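Long-range contacts in putative peptidase (Chlamydophila abortus, PDB 3CE2), which probably acts as a zinc-dependent oligopeptidase of the M3B family that degrades small bioactive peptides: residues A[24-29]-A[92-96]; A[81-85]-A[378-382]; A[360-366]-A[383-389]. All blocks are in the same frame, centred on the assembly; numbering follows the deposited sequence.

Interaction 1: A[24-29]-A[92-96]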
loop_
_atom_site.group_PDB
_atom_site.type_symbol
_atom_site.label_atom_id
_atom_site.label_comp_id
_atom_site.label_asym_id
_atom_site.label_seq_id
_atom_site.Cartn_x
_atom_site.Cartn_y
_atom_site.Cartn_z
ATOM N N TRP A 24 2.285 -24.730 1.837
ATOM C CA TRP A 24 3.409 -24.189 2.502
ATOM C C TRP A 24 3.724 -25.099 3.674
ATOM O O TRP A 24 2.864 -25.866 4.131
ATOM C CB TRP A 24 3.170 -22.744 2.951
ATOM C CG TRP A 24 1.910 -22.483 3.681
ATOM C CD1 TRP A 24 1.218 -23.343 4.487
ATOM C CD2 TRP A 24 1.192 -21.246 3.702
ATOM N NE1 TRP A 24 0.107 -22.721 4.995
ATOM C CE2 TRP A 24 0.063 -21.434 4.525
ATOM C CE3 TRP A 24 1.392 -19.997 3.095
ATOM C CZ2 TRP A 24 -0.867 -20.420 4.761
ATOM C CZ3 TRP A 24 0.470 -18.987 3.333
ATOM C CH2 TRP A 24 -0.644 -19.205 4.160
ATOM N N ASP A 25 4.983 -25.014 4.120
ATOM C CA ASP A 25 5.504 -25.778 5.238
ATOM C C ASP A 25 5.760 -24.841 6.402
ATOM O O ASP A 25 6.760 -24.110 6.437
ATOM C CB ASP A 25 6.794 -26.501 4.843
ATOM C CG ASP A 25 7.494 -27.165 6.040
ATOM O OD1 ASP A 25 6.894 -27.301 7.125
ATOM O OD2 ASP A 25 8.664 -27.555 5.890
ATOM N N ILE A 26 4.848 -24.891 7.363
ATOM C CA ILE A 26 4.889 -24.015 8.508
ATOM C C ILE A 26 5.480 -24.701 9.731
ATOM O O ILE A 26 5.468 -24.140 10.819
ATOM C CB ILE A 26 3.474 -23.551 8.849
ATOM C CG1 ILE A 26 2.582 -24.771 9.138
ATOM C CG2 ILE A 26 2.898 -22.703 7.699
ATOM C CD1 ILE A 26 1.284 -24.423 9.834
ATOM N N THR A 27 5.987 -25.916 9.563
ATOM C CA THR A 27 6.605 -26.640 10.679
ATOM C C THR A 27 7.851 -25.948 11.257
ATOM O O THR A 27 8.046 -25.991 12.464
ATOM C CB THR A 27 6.929 -28.120 10.326
ATOM O OG1 THR A 27 7.672 -28.167 9.105
ATOM C CG2 THR A 27 5.654 -28.935 10.142
ATOM N N PRO A 28 8.693 -25.298 10.411
ATOM C CA PRO A 28 9.795 -24.488 10.989
ATOM C C PRO A 28 9.356 -23.513 12.088
ATOM O O PRO A 28 10.168 -23.149 12.938
ATOM C CB PRO A 28 10.338 -23.719 9.787
ATOM C CG PRO A 28 10.063 -24.624 8.613
ATOM C CD PRO A 28 8.726 -25.281 8.931
ATOM N N LEU A 29 8.099 -23.090 12.092
ATOM C CA LEU A 29 7.602 -22.266 13.189
ATOM C C LEU A 29 7.297 -23.138 14.397
ATOM O O LEU A 29 7.880 -22.973 15.473
ATOM C CB LEU A 29 6.353 -21.509 12.774
ATOM C CG LEU A 29 6.619 -20.209 12.033
ATOM C CD1 LEU A 29 5.593 -20.025 10.977
ATOM C CD2 LEU A 29 6.563 -19.048 12.995
ATOM N N LEU A 92 -1.789 -18.136 9.704
ATOM C CA LEU A 92 -1.526 -18.906 8.502
ATOM C C LEU A 92 -2.372 -20.176 8.535
ATOM O O LEU A 92 -2.900 -20.590 7.506
ATOM C CB LEU A 92 -0.042 -19.278 8.400
ATOM C CG LEU A 92 1.048 -18.237 8.159
ATOM C CD1 LEU A 92 2.409 -18.954 8.065
ATOM C CD2 LEU A 92 0.781 -17.416 6.908
ATOM N N THR A 93 -2.478 -20.795 9.716
ATOM C CA THR A 93 -3.237 -22.042 9.893
ATOM C C THR A 93 -4.722 -21.810 9.578
ATOM O O THR A 93 -5.322 -22.532 8.787
ATOM C CB THR A 93 -3.059 -22.621 11.340
ATOM O OG1 THR A 93 -1.719 -23.120 11.498
ATOM C CG2 THR A 93 -4.052 -23.758 11.619
ATOM N N HIS A 94 -5.275 -20.766 10.183
ATOM C CA HIS A 94 -6.620 -20.303 9.933
ATOM C C HIS A 94 -6.918 -20.067 8.461
ATOM O O HIS A 94 -8.004 -20.354 7.996
ATOM C CB HIS A 94 -6.855 -19.026 10.738
ATOM C CG HIS A 94 -8.138 -18.323 10.419
ATOM N ND1 HIS A 94 -9.376 -18.859 10.708
ATOM C CD2 HIS A 94 -8.375 -17.107 9.866
ATOM C CE1 HIS A 94 -10.317 -18.005 10.343
ATOM N NE2 HIS A 94 -9.738 -16.934 9.830
ATOM N N ASP A 95 -5.963 -19.537 7.712
ATOM C CA ASP A 95 -6.243 -19.170 6.337
ATOM C C ASP A 95 -6.293 -20.373 5.407
ATOM O O ASP A 95 -6.786 -20.281 4.269
ATOM C CB ASP A 95 -5.232 -18.143 5.847
ATOM C CG ASP A 95 -5.512 -16.752 6.382
ATOM O OD1 ASP A 95 -6.590 -16.552 6.983
ATOM O OD2 ASP A 95 -4.654 -15.860 6.204
ATOM N N GLN A 96 -5.785 -21.505 5.884
ATOM C CA GLN A 96 -5.864 -22.745 5.109
ATOM C C GLN A 96 -7.309 -23.218 4.946
ATOM O O GLN A 96 -7.656 -23.827 3.927
ATOM C CB GLN A 96 -5.031 -23.834 5.771
ATOM C CG GLN A 96 -3.566 -23.682 5.491
ATOM C CD GLN A 96 -2.683 -24.398 6.490
ATOM O OE1 GLN A 96 -1.468 -24.319 6.403
ATOM N NE2 GLN A 96 -3.286 -25.079 7.448
#
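Trp24 lies against residues 92-96 of helix 66-96, its indole pointing at Gln96 and Leu92, so that an N-terminal loop is docked on the helix. Together, loop and helix form a layer over the sheet face that carries Tyr385 and Leu387. This layered loop–helix–sheet packing lies away from the zinc sites of a largely helical fold.

Tryptophan suits the place because it combines a broad apolar surface with one directed donor. Its first torsion (chi1 49°) sets CG between the backbone N and the carbonyl carbon, which carries the six-membered ring over to Leu92. Trp24 CH2 meets Leu92 CD2 at 3.6 Å, and at the ring's rim Trp24 CZ2 lies 3.4 Å from Leu92 O. The two branches of Leu92 are shared out, since CD2 takes the indole while CD1 reaches Ile26 CG2 at 3.8 Å. Ile26 and Leu92 run alongside, pointing opposite ways, and Leu29 CD1 adds a looser contact with Leu92 CD1.

Ile26 CD1, the far end of the longer branch, rests 3.7 Å from Thr93 OG1, with the two side chains roughly perpendicular. The threonine hydroxyl is hydrogen-bonded to Tyr89 O within the helix, so it can present itself to a hydrocarbon partner.

Gln96 is extended beyond CG and brings its amide to the indole nitrogen, the two planes 45° apart. The hydrogen bond from Trp24 NE1 to Gln96 OE1, 2.6 Å long and nearly straight (160°), lies in the indole plane and lands on a carbonyl lone pair.

Interaction 2: A[81-85]-A[378-382]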
loop_
_atom_site.group_PDB
_atom_site.type_symbol
_atom_site.label_atom_id
_atom_site.label_comp_id
_atom_site.label_asym_id
_atom_site.label_seq_id
_atom_site.Cartn_x
_atom_site.Cartn_y
_atom_site.Cartn_z
ATOM N N ARG A 81 8.372 -10.451 19.939
ATOM C CA ARG A 81 8.862 -11.324 18.909
ATOM C C ARG A 81 8.152 -12.681 18.974
ATOM O O ARG A 81 7.785 -13.248 17.930
ATOM C CB ARG A 81 10.354 -11.471 19.060
ATOM C CG ARG A 81 11.004 -12.363 18.052
ATOM C CD ARG A 81 12.486 -12.252 18.242
ATOM N NE ARG A 81 13.190 -13.299 17.523
ATOM C CZ ARG A 81 14.503 -13.298 17.347
ATOM N NH1 ARG A 81 15.228 -12.298 17.833
ATOM N NH2 ARG A 81 15.078 -14.286 16.681
ATOM N N LYS A 82 7.938 -13.174 20.200
ATOM C CA LYS A 82 7.318 -14.482 20.444
ATOM C C LYS A 82 5.830 -14.421 20.079
ATOM O O LYS A 82 5.334 -15.292 19.371
ATOM C CB LYS A 82 7.486 -14.876 21.916
ATOM C CG LYS A 82 7.298 -16.363 22.261
ATOM C CD LYS A 82 6.765 -16.507 23.708
ATOM C CE LYS A 82 7.647 -17.388 24.637
ATOM N NZ LYS A 82 7.355 -18.859 24.623
ATOM N N LEU A 83 5.140 -13.377 20.546
ATOM C CA LEU A 83 3.768 -13.095 20.138
ATOM C C LEU A 83 3.575 -13.133 18.627
ATOM O O LEU A 83 2.618 -13.749 18.147
ATOM C CB LEU A 83 3.303 -11.746 20.673
ATOM C CG LEU A 83 3.252 -11.723 22.197
ATOM C CD1 LEU A 83 2.499 -10.544 22.728
ATOM C CD2 LEU A 83 2.638 -13.001 22.717
ATOM N N ASN A 84 4.473 -12.485 17.881
ATOM C CA ASN A 84 4.372 -12.445 16.417
ATOM C C ASN A 84 4.549 -13.825 15.801
ATOM O O ASN A 84 3.845 -14.185 14.867
ATOM C CB ASN A 84 5.403 -11.488 15.816
ATOM C CG ASN A 84 5.095 -10.034 16.111
ATOM O OD1 ASN A 84 4.125 -9.724 16.808
ATOM N ND2 ASN A 84 5.932 -9.129 15.596
ATOM N N LYS A 85 5.507 -14.587 16.309
ATOM C CA LYS A 85 5.717 -15.947 15.857
ATOM C C LYS A 85 4.413 -16.739 16.052
ATOM O O LYS A 85 3.965 -17.447 15.162
ATOM C CB LYS A 85 6.866 -16.553 16.666
ATOM C CG LYS A 85 7.343 -17.934 16.282
ATOM C CD LYS A 85 8.597 -18.244 17.108
ATOM C CE LYS A 85 8.923 -19.740 17.161
ATOM N NZ LYS A 85 9.525 -20.263 15.887
ATOM N N GLY A 378 4.707 -13.729 7.308
ATOM C CA GLY A 378 5.827 -14.392 7.945
ATOM C C GLY A 378 6.232 -13.459 9.048
ATOM O O GLY A 378 5.595 -12.431 9.257
ATOM N N CYS A 379 7.271 -13.804 9.783
ATOM C CA CYS A 379 7.778 -12.864 10.773
ATOM C C CYS A 379 9.265 -13.026 10.800
ATOM O O CYS A 379 9.828 -13.770 9.981
ATOM C CB CYS A 379 7.206 -13.148 12.162
ATOM S SG CYS A 379 7.530 -14.850 12.669
ATOM N N TYR A 380 9.884 -12.361 11.770
ATOM C CA TYR A 380 11.333 -12.307 11.862
ATOM C C TYR A 380 11.939 -13.689 11.826
ATOM O O TYR A 380 12.964 -13.905 11.188
ATOM C CB TYR A 380 11.768 -11.544 13.114
ATOM C CG TYR A 380 13.222 -11.166 13.115
ATOM C CD1 TYR A 380 13.682 -10.085 12.357
ATOM C CD2 TYR A 380 14.149 -11.898 13.866
ATOM C CE1 TYR A 380 15.025 -9.733 12.351
ATOM C CE2 TYR A 380 15.496 -11.563 13.870
ATOM C CZ TYR A 380 15.932 -10.476 13.116
ATOM O OH TYR A 380 17.268 -10.139 13.124
ATOM N N ASP A 381 11.265 -14.641 12.457
ATOM C CA ASP A 381 11.826 -15.981 12.619
ATOM C C ASP A 381 11.548 -16.998 11.498
ATOM O O ASP A 381 12.237 -18.014 11.388
ATOM C CB ASP A 381 11.453 -16.521 14.002
ATOM C CG ASP A 381 12.129 -15.729 15.123
ATOM O OD1 ASP A 381 13.384 -15.689 15.131
ATOM O OD2 ASP A 381 11.420 -15.130 15.969
ATOM N N SER A 382 10.576 -16.699 10.642
ATOM C CA SER A 382 10.185 -17.608 9.565
ATOM C C SER A 382 10.759 -17.190 8.219
ATOM O O SER A 382 11.238 -16.071 8.060
ATOM C CB SER A 382 8.664 -17.611 9.459
ATOM O OG SER A 382 8.143 -16.282 9.444
#
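A two-point salt bridge joins Arg81 to Asp381, NE and NH2 each taking one carboxylate oxygen. Arg81 NE donates to Asp381 OD2 at 3.0 Å, and Arg81 NH2 to Asp381 OD1 at 2.7 Å. Both carboxylate oxygens use their syn lone pairs, and the two flat groups are nearly coplanar (25° apart). The arginine is extended from CG to NE, long enough to bridge from the helix to the loop.

Tyr380 CD2 sits above the centre of the guanidinium, with the ring turned steeply (70°) against it; the phenol oxygen is hydrogen-bonded to Gln417 O. Lys85 NZ stays 5.5 Å from Asp381 OD2, a separation at which it could still favour the negative charge; it is held instead by Leu29 O and by a cation-pi contact with Tyr30.

Two bonds within the loop hold Cys379 to Ser382. Ser382 OG accepts from Cys379 N at 2.6 Å, and Ser382 N donates to Cys379 O at 3.1 Å. Compact and weakly polar, Cys379 places SG against Lys85 CA at 3.8 Å.

Cys379 to Ser382 is a type I beta turn within the beta-hairpin connection between strands 375-377 and 385-387, pinned here to helix 66-96.

Interaction 3: A[360-366]-A[383-389]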
loop_
_atom_site.group_PDB
_atom_site.type_symbol
_atom_site.label_atom_id
_atom_site.label_comp_id
_atom_site.label_asym_id
_atom_site.label_seq_id
_atom_site.Cartn_x
_atom_site.Cartn_y
_atom_site.Cartn_z
ATOM N N GLY A 360 9.049 -24.602 0.524
ATOM C CA GLY A 360 7.722 -24.529 1.137
ATOM C C GLY A 360 7.198 -23.145 1.513
ATOM O O GLY A 360 6.512 -22.982 2.516
ATOM N N TRP A 361 7.519 -22.138 0.717
ATOM C CA TRP A 361 7.034 -20.793 0.984
ATOM C C TRP A 361 5.543 -20.650 0.637
ATOM O O TRP A 361 4.801 -19.912 1.291
ATOM C CB TRP A 361 7.818 -19.803 0.132
ATOM C CG TRP A 361 9.211 -19.561 0.586
ATOM C CD1 TRP A 361 9.948 -20.328 1.449
ATOM C CD2 TRP A 361 10.051 -18.475 0.194
ATOM N NE1 TRP A 361 11.187 -19.776 1.621
ATOM C CE2 TRP A 361 11.281 -18.641 0.859
ATOM C CE3 TRP A 361 9.879 -17.373 -0.650
ATOM C CZ2 TRP A 361 12.342 -17.749 0.700
ATOM C CZ3 TRP A 361 10.928 -16.490 -0.814
ATOM C CH2 TRP A 361 12.147 -16.680 -0.143
ATOM N N VAL A 362 5.136 -21.372 -0.399
ATOM C CA VAL A 362 3.888 -21.134 -1.091
ATOM C C VAL A 362 2.794 -22.121 -0.775
ATOM O O VAL A 362 2.969 -23.319 -0.935
ATOM C CB VAL A 362 4.096 -21.318 -2.577
ATOM C CG1 VAL A 362 3.174 -20.400 -3.333
ATOM C CG2 VAL A 362 5.549 -21.066 -2.923
ATOM N N ASP A 363 1.647 -21.610 -0.369
ATOM C CA ASP A 363 0.427 -22.389 -0.463
ATOM C C ASP A 363 -0.234 -22.120 -1.822
ATOM O O ASP A 363 -0.861 -21.087 -2.021
ATOM C CB ASP A 363 -0.509 -22.030 0.679
ATOM C CG ASP A 363 -1.316 -23.209 1.141
ATOM O OD1 ASP A 363 -0.730 -24.152 1.716
ATOM O OD2 ASP A 363 -2.538 -23.190 0.920
ATOM N N LYS A 364 -0.102 -23.049 -2.756
ATOM C CA LYS A 364 -0.425 -22.761 -4.165
ATOM C C LYS A 364 -1.873 -22.571 -4.628
ATOM O O LYS A 364 -2.146 -21.706 -5.467
ATOM C CB LYS A 364 0.196 -23.831 -5.067
ATOM C CG LYS A 364 1.700 -23.838 -5.034
ATOM C CD LYS A 364 2.248 -24.903 -5.946
ATOM C CE LYS A 364 3.579 -25.364 -5.469
ATOM N NZ LYS A 364 3.543 -26.835 -5.446
ATOM N N TYR A 365 -2.786 -23.423 -4.164
ATOM C CA TYR A 365 -4.052 -23.611 -4.881
ATOM C C TYR A 365 -5.290 -23.410 -4.031
ATOM O O TYR A 365 -5.226 -23.413 -2.810
ATOM C CB TYR A 365 -4.124 -25.021 -5.458
ATOM C CG TYR A 365 -3.062 -25.418 -6.442
ATOM C CD1 TYR A 365 -2.917 -24.755 -7.658
ATOM C CD2 TYR A 365 -2.251 -26.521 -6.197
ATOM C CE1 TYR A 365 -1.933 -25.156 -8.595
ATOM C CE2 TYR A 365 -1.273 -26.939 -7.120
ATOM C CZ TYR A 365 -1.120 -26.252 -8.311
ATOM O OH TYR A 365 -0.140 -26.655 -9.199
ATOM N N GLU A 366 -6.439 -23.292 -4.688
ATOM C CA GLU A 366 -7.697 -23.133 -3.962
ATOM C C GLU A 366 -8.015 -24.415 -3.240
ATOM O O GLU A 366 -7.752 -25.492 -3.758
ATOM C CB GLU A 366 -8.845 -22.797 -4.919
ATOM C CG GLU A 366 -9.032 -21.314 -5.155
ATOM C CD GLU A 366 -9.876 -21.003 -6.388
ATOM O OE1 GLU A 366 -10.205 -21.943 -7.147
ATOM O OE2 GLU A 366 -10.205 -19.814 -6.600
ATOM N N HIS A 383 10.690 -18.072 7.233
ATOM C CA HIS A 383 10.889 -17.603 5.880
ATOM C C HIS A 383 9.573 -16.934 5.498
ATOM O O HIS A 383 8.639 -16.965 6.293
ATOM C CB HIS A 383 11.319 -18.714 4.908
ATOM C CG HIS A 383 10.669 -20.030 5.156
ATOM N ND1 HIS A 383 11.363 -21.119 5.637
ATOM C CD2 HIS A 383 9.395 -20.446 4.970
ATOM C CE1 HIS A 383 10.543 -22.147 5.750
ATOM N NE2 HIS A 383 9.343 -21.767 5.346
ATOM N N PRO A 384 9.521 -16.260 4.328
ATOM C CA PRO A 384 8.262 -15.617 3.962
ATOM C C PRO A 384 7.242 -16.677 3.541
ATOM O O PRO A 384 7.607 -17.769 3.111
ATOM C CB PRO A 384 8.640 -14.731 2.775
ATOM C CG PRO A 384 9.889 -15.320 2.228
ATOM C CD PRO A 384 10.576 -16.057 3.320
ATOM N N TYR A 385 5.968 -16.379 3.707
ATOM C CA TYR A 385 4.956 -17.339 3.361
ATOM C C TYR A 385 4.052 -16.638 2.396
ATOM O O TYR A 385 3.610 -15.509 2.628
ATOM C CB TYR A 385 4.211 -17.808 4.608
ATOM C CG TYR A 385 4.972 -18.850 5.403
ATOM C CD1 TYR A 385 5.215 -20.111 4.856
ATOM C CD2 TYR A 385 5.437 -18.589 6.702
ATOM C CE1 TYR A 385 5.908 -21.094 5.570
ATOM C CE2 TYR A 385 6.135 -19.564 7.427
ATOM C CZ TYR A 385 6.362 -20.820 6.845
ATOM O OH TYR A 385 7.034 -21.825 7.507
ATOM N N VAL A 386 3.826 -17.281 1.269
ATOM C CA VAL A 386 2.976 -16.700 0.257
ATOM C C VAL A 386 1.709 -17.516 0.152
ATOM O O VAL A 386 1.756 -18.713 -0.182
ATOM C CB VAL A 386 3.645 -16.755 -1.104
ATOM C CG1 VAL A 386 2.729 -16.161 -2.135
ATOM C CG2 VAL A 386 4.928 -16.018 -1.053
ATOM N N LEU A 387 0.581 -16.871 0.426
ATOM C CA LEU A 387 -0.703 -17.466 0.120
ATOM C C LEU A 387 -1.214 -17.086 -1.277
ATOM O O LEU A 387 -1.458 -15.920 -1.581
ATOM C CB LEU A 387 -1.722 -17.094 1.180
ATOM C CG LEU A 387 -3.060 -17.802 0.944
ATOM C CD1 LEU A 387 -3.711 -18.184 2.279
ATOM C CD2 LEU A 387 -3.980 -16.952 0.047
ATOM N N LEU A 388 -1.369 -18.095 -2.117
ATOM C CA LEU A 388 -1.894 -17.949 -3.469
ATOM C C LEU A 388 -3.248 -18.674 -3.624
ATOM O O LEU A 388 -3.613 -19.558 -2.818
ATOM C CB LEU A 388 -0.892 -18.567 -4.461
ATOM C CG LEU A 388 0.061 -17.765 -5.361
ATOM C CD1 LEU A 388 0.665 -16.587 -4.683
ATOM C CD2 LEU A 388 1.167 -18.651 -5.925
ATOM N N ASN A 389 -3.989 -18.306 -4.666
ATOM C CA ASN A 389 -5.134 -19.090 -5.128
ATOM C C ASN A 389 -4.951 -19.342 -6.621
ATOM O O ASN A 389 -5.711 -18.856 -7.464
ATOM C CB ASN A 389 -6.440 -18.369 -4.809
ATOM C CG ASN A 389 -6.904 -18.635 -3.384
ATOM O OD1 ASN A 389 -7.390 -19.732 -3.070
ATOM N ND2 ASN A 389 -6.732 -17.643 -2.504
#
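Parallel beta pairing joins Val362 and Asp363 to Val386 and Leu387, setting an outer strand beside the central one of a small mixed sheet. Three backbone hydrogen bonds hold it: Val386 N to Trp361 O at 2.8 Å, Asp363 N to Val386 O at 2.9 Å, and Leu388 N to Asp363 O at 3.0 Å.

Side-chain packing continues the contact beyond the short strands. Trp361 CG is anti to its carbonyl carbon (chi1 -74°), and the indole spreads over Pro384, whose CG stands 3.4 Å from the centroid of the six-membered ring in a CH-pi contact, 10° off the ring normal. The five-membered ring lies nearly parallel to His383 but slid aside, with little overlap. Proline and tryptophan suit each other here, a flat electron-rich face meeting the C-H groups of the proline ring. Branched Val362 sets CG1 against Leu388 CD2 at 3.7 Å. The carboxylate of buried Asp363 is satisfied by salt bridges to Lys370 and Arg15 and by Trp24 N.

Val386 and Leu388 pack on helix 394-416, which carries the zinc ligands His402 and His406, while Tyr385 and Leu387 turn to helix 66-96; Tyr385 also pairs by backbone with Ser377 of strand 375-377.

The three contacts form one block on the same side of the chain's centre. Interactions 1 and 3, about 9 Å apart between centres, are stitched by two probable hydrogen bonds: Tyr385 OH lies 2.5 Å from Asp25 O, and Asp25 N 3.0 Å from Gly360 O. Interactions 1 and 2 share helix 66-96, their centres about 12 Å apart, with Lys85 reaching between them. Interactions 2 and 3, about 17 Å apart between centres, meet where 378-382 runs into 383-389. Interaction 3 comes nearest a bound zinc ion: the Val386 side chain is about 11 Å from one and about 7 Å from the side chain of the zinc ligand His406, whereas the Tyr380 side chain is about 13 Å from a bound zinc ion.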